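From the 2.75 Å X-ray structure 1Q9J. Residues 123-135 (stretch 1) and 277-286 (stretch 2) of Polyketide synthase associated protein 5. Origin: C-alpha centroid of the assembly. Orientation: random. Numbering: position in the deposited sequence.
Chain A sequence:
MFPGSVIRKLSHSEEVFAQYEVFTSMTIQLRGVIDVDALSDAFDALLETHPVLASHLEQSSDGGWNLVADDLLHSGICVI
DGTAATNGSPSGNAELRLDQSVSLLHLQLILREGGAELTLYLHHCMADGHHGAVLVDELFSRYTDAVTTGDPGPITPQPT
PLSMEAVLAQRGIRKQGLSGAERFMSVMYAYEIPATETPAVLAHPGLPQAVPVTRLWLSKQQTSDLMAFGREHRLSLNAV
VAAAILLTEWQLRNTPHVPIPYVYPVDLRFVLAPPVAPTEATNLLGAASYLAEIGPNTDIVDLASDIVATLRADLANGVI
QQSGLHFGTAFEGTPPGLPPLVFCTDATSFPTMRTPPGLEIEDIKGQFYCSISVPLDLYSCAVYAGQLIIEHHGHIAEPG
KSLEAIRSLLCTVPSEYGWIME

Stretch 1 (123-135) HHCMADGHHGAVL
Stretch 2, residues 277-286: APTEATNLLG

Stretch 1 runs from His 123 through a turn, in which Met 126 N donates to His 123 O (3.0 Å), to an extended Ala 127 (phi/psi -177/142°) and then into a helix beginning at Gly 129. Stretch 2 is mostly irregular: Pro 278 (-46/-43°) and Thr 279 (-96/1°) form a turn in which Glu 280 N donates to Ala 277 O (2.8 Å), and the chain becomes a strand at Leu 285. In register, Ala 127 CA lies 4.5 Å from Thr 282 CA, Asp 128 CA lies 4.9 Å from Asn 283 CA, and His 131 CA lies 4.8 Å from Pro 278 CA. The chains thus run alongside in the same sense from Ala 127 to Asp 128, beside Thr 282 to Asn 283, while the helix leads back to the start of stretch 2. The contact between them buries 614 Å², both sides summed.

Asp 128 (chi1 p, 48°) joins the two elements. Its OD1 caps the helix by accepting from His 131 N (3.1 Å), and its OD2 accepts from Leu 284 N (2.7 Å, 162°). Its own backbone N makes a weak bond to Thr 282 O (3.1 Å), which also receives a CA-H...O contact from Ala 127 CA (3.1 Å). Asn 283 (chi1 m, chi2 -70°) reaches the preceding turn, where its ND2 donates to His 124 O (2.7 Å, 160°).

Farther along the helix, the contacts with stretch 2 are by packing, and no hydrogen bond crosses. His 131 (chi1 t, chi2 -32°) lays one ring face over Thr 279 CA, 3.6 Å from the ring centroid, and His 130 (chi1 t, chi2 36°) takes Pro 278 CB over a face at 3.8 Å from its centroid. Val 134 (chi1 t) makes an apolar contact with the same proline, its CG2 3.4 Å from Pro 278 CB. Near the helix start, Leu 285 (chi1 m, chi2 t) points toward stretch 1 and sets its CD1 3.6 Å from Asp 128 CB.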

# COMPACT_ATOMS: atom_id res chain seq x y z
N HIS A 123 2.35 11.44 -0.85
CA HIS A 123 2.92 11.22 0.46
C HIS A 123 1.98 10.32 1.25
O HIS A 123 0.76 10.56 1.32
CB HIS A 123 3.13 12.55 1.16
CG HIS A 123 4.01 12.43 2.36
ND1 HIS A 123 5.36 12.70 2.30
CD2 HIS A 123 3.76 11.97 3.61
CE1 HIS A 123 5.92 12.40 3.47
NE2 HIS A 123 4.97 11.95 4.27
N HIS A 124 2.54 9.27 1.85
CA HIS A 124 1.75 8.29 2.60
C HIS A 124 0.96 8.82 3.81
O HIS A 124 0.05 8.15 4.31
CB HIS A 124 2.65 7.13 3.03
CG HIS A 124 1.94 5.81 3.16
ND1 HIS A 124 0.85 5.62 3.99
CD2 HIS A 124 2.21 4.60 2.62
CE1 HIS A 124 0.49 4.36 3.96
NE2 HIS A 124 1.30 3.71 3.14
N CYS A 125 1.28 10.02 4.26
CA CYS A 125 0.58 10.57 5.39
C CYS A 125 -0.80 11.06 4.92
O CYS A 125 -1.64 11.46 5.71
CB CYS A 125 1.39 11.72 6.01
SG CYS A 125 1.09 13.38 5.25
N MET A 126 -1.03 11.01 3.63
CA MET A 126 -2.30 11.46 3.12
C MET A 126 -3.18 10.34 2.62
O MET A 126 -4.33 10.57 2.26
CB MET A 126 -2.05 12.44 2.00
CG MET A 126 -1.28 13.64 2.48
SD MET A 126 -2.36 14.79 3.38
CE MET A 126 -3.35 15.24 2.00
N ALA A 127 -2.66 9.12 2.59
CA ALA A 127 -3.46 8.03 2.09
C ALA A 127 -2.75 6.71 2.19
O ALA A 127 -1.54 6.62 2.02
CB ALA A 127 -3.82 8.30 0.65
N ASP A 128 -3.51 5.68 2.53
CA ASP A 128 -2.95 4.36 2.57
C ASP A 128 -3.25 3.79 1.19
O ASP A 128 -3.76 4.49 0.31
CB ASP A 128 -3.57 3.52 3.69
CG ASP A 128 -5.11 3.57 3.72
OD1 ASP A 128 -5.76 3.36 2.66
OD2 ASP A 128 -5.67 3.79 4.82
N GLY A 129 -2.95 2.51 1.00
CA GLY A 129 -3.18 1.90 -0.29
C GLY A 129 -4.57 2.10 -0.85
O GLY A 129 -4.72 2.42 -2.03
N HIS A 130 -5.58 1.90 -0.01
CA HIS A 130 -6.97 2.02 -0.44
C HIS A 130 -7.33 3.47 -0.83
O HIS A 130 -7.84 3.72 -1.93
CB HIS A 130 -7.89 1.49 0.68
CG HIS A 130 -9.34 1.43 0.31
ND1 HIS A 130 -9.78 1.10 -0.96
CD2 HIS A 130 -10.46 1.65 1.04
CE1 HIS A 130 -11.10 1.13 -0.99
NE2 HIS A 130 -11.54 1.46 0.21
N HIS A 131 -7.05 4.41 0.06
CA HIS A 131 -7.32 5.82 -0.17
C HIS A 131 -6.63 6.27 -1.48
O HIS A 131 -7.26 6.89 -2.34
CB HIS A 131 -6.80 6.63 1.01
CG HIS A 131 -7.15 8.09 0.97
ND1 HIS A 131 -7.27 8.79 -0.20
CD2 HIS A 131 -7.32 8.99 1.97
CE1 HIS A 131 -7.50 10.06 0.07
NE2 HIS A 131 -7.53 10.21 1.38
N GLY A 132 -5.36 5.91 -1.64
CA GLY A 132 -4.63 6.28 -2.84
C GLY A 132 -5.21 5.68 -4.11
O GLY A 132 -5.39 6.37 -5.10
N ALA A 133 -5.48 4.39 -4.07
CA ALA A 133 -6.05 3.70 -5.23
C ALA A 133 -7.32 4.43 -5.67
O ALA A 133 -7.56 4.62 -6.87
CB ALA A 133 -6.38 2.26 -4.86
N VAL A 134 -8.13 4.85 -4.70
CA VAL A 134 -9.36 5.57 -5.01
C VAL A 134 -9.06 6.86 -5.78
O VAL A 134 -9.79 7.22 -6.70
CB VAL A 134 -10.16 5.90 -3.71
CG1 VAL A 134 -11.25 6.92 -4.02
CG2 VAL A 134 -10.78 4.64 -3.15
N LEU A 135 -7.99 7.55 -5.39
CA LEU A 135 -7.57 8.79 -6.05
C LEU A 135 -7.16 8.47 -7.48
O LEU A 135 -7.68 9.05 -8.44
CB LEU A 135 -6.40 9.42 -5.28
CG LEU A 135 -6.76 9.89 -3.88
CD1 LEU A 135 -5.51 10.32 -3.12
CD2 LEU A 135 -7.76 11.02 -3.95
N ALA A 277 -15.39 6.01 4.69
CA ALA A 277 -15.14 5.89 3.26
C ALA A 277 -13.65 6.01 2.97
O ALA A 277 -12.90 6.61 3.74
CB ALA A 277 -15.91 6.94 2.52
N PRO A 278 -13.20 5.44 1.86
CA PRO A 278 -11.78 5.50 1.52
C PRO A 278 -11.06 6.85 1.64
O PRO A 278 -9.94 6.89 2.14
CB PRO A 278 -11.74 4.89 0.12
CG PRO A 278 -13.12 5.13 -0.40
CD PRO A 278 -13.96 4.82 0.77
N THR A 279 -11.66 7.95 1.20
CA THR A 279 -10.96 9.24 1.30
C THR A 279 -11.39 9.97 2.56
O THR A 279 -10.95 11.09 2.82
CB THR A 279 -11.27 10.18 0.14
OG1 THR A 279 -12.54 10.80 0.37
CG2 THR A 279 -11.30 9.44 -1.16
N GLU A 280 -12.27 9.35 3.33
CA GLU A 280 -12.73 9.97 4.55
C GLU A 280 -11.60 10.00 5.59
O GLU A 280 -11.50 10.93 6.40
CB GLU A 280 -13.97 9.24 5.06
CG GLU A 280 -14.38 9.60 6.47
CD GLU A 280 -15.61 8.84 6.93
OE1 GLU A 280 -15.97 7.81 6.31
OE2 GLU A 280 -16.22 9.29 7.94
N ALA A 281 -10.76 8.98 5.55
CA ALA A 281 -9.60 8.92 6.45
C ALA A 281 -8.29 8.84 5.65
O ALA A 281 -8.26 8.38 4.50
CB ALA A 281 -9.72 7.72 7.38
N THR A 282 -7.21 9.28 6.28
CA THR A 282 -5.87 9.27 5.70
C THR A 282 -5.39 7.84 5.60
O THR A 282 -5.24 7.26 4.53
CB THR A 282 -4.88 10.02 6.60
OG1 THR A 282 -5.09 11.43 6.49
CG2 THR A 282 -3.48 9.71 6.19
N ASN A 283 -5.14 7.28 6.77
CA ASN A 283 -4.66 5.93 6.87
C ASN A 283 -5.52 5.19 7.90
O ASN A 283 -5.58 5.58 9.07
CB ASN A 283 -3.17 5.98 7.28
CG ASN A 283 -2.27 6.48 6.15
OD1 ASN A 283 -2.07 5.77 5.14
ND2 ASN A 283 -1.72 7.70 6.30
N LEU A 284 -6.23 4.17 7.45
CA LEU A 284 -7.07 3.42 8.35
C LEU A 284 -6.82 1.91 8.18
O LEU A 284 -7.74 1.12 8.01
CB LEU A 284 -8.55 3.73 8.10
CG LEU A 284 -9.51 3.41 9.27
CD1 LEU A 284 -9.32 4.43 10.39
CD2 LEU A 284 -10.94 3.43 8.79
N LEU A 285 -5.55 1.53 8.20
CA LEU A 285 -5.22 0.13 8.07
C LEU A 285 -4.71 -0.39 9.39
O LEU A 285 -3.64 -0.00 9.87
CB LEU A 285 -4.19 -0.09 6.97
CG LEU A 285 -4.64 0.35 5.58
CD1 LEU A 285 -3.52 0.08 4.59
CD2 LEU A 285 -5.91 -0.38 5.15
N GLY A 286 -5.51 -1.26 10.02
CA GLY A 286 -5.10 -1.83 11.28
C GLY A 286 -4.08 -2.91 11.00
O GLY A 286 -3.95 -3.37 9.87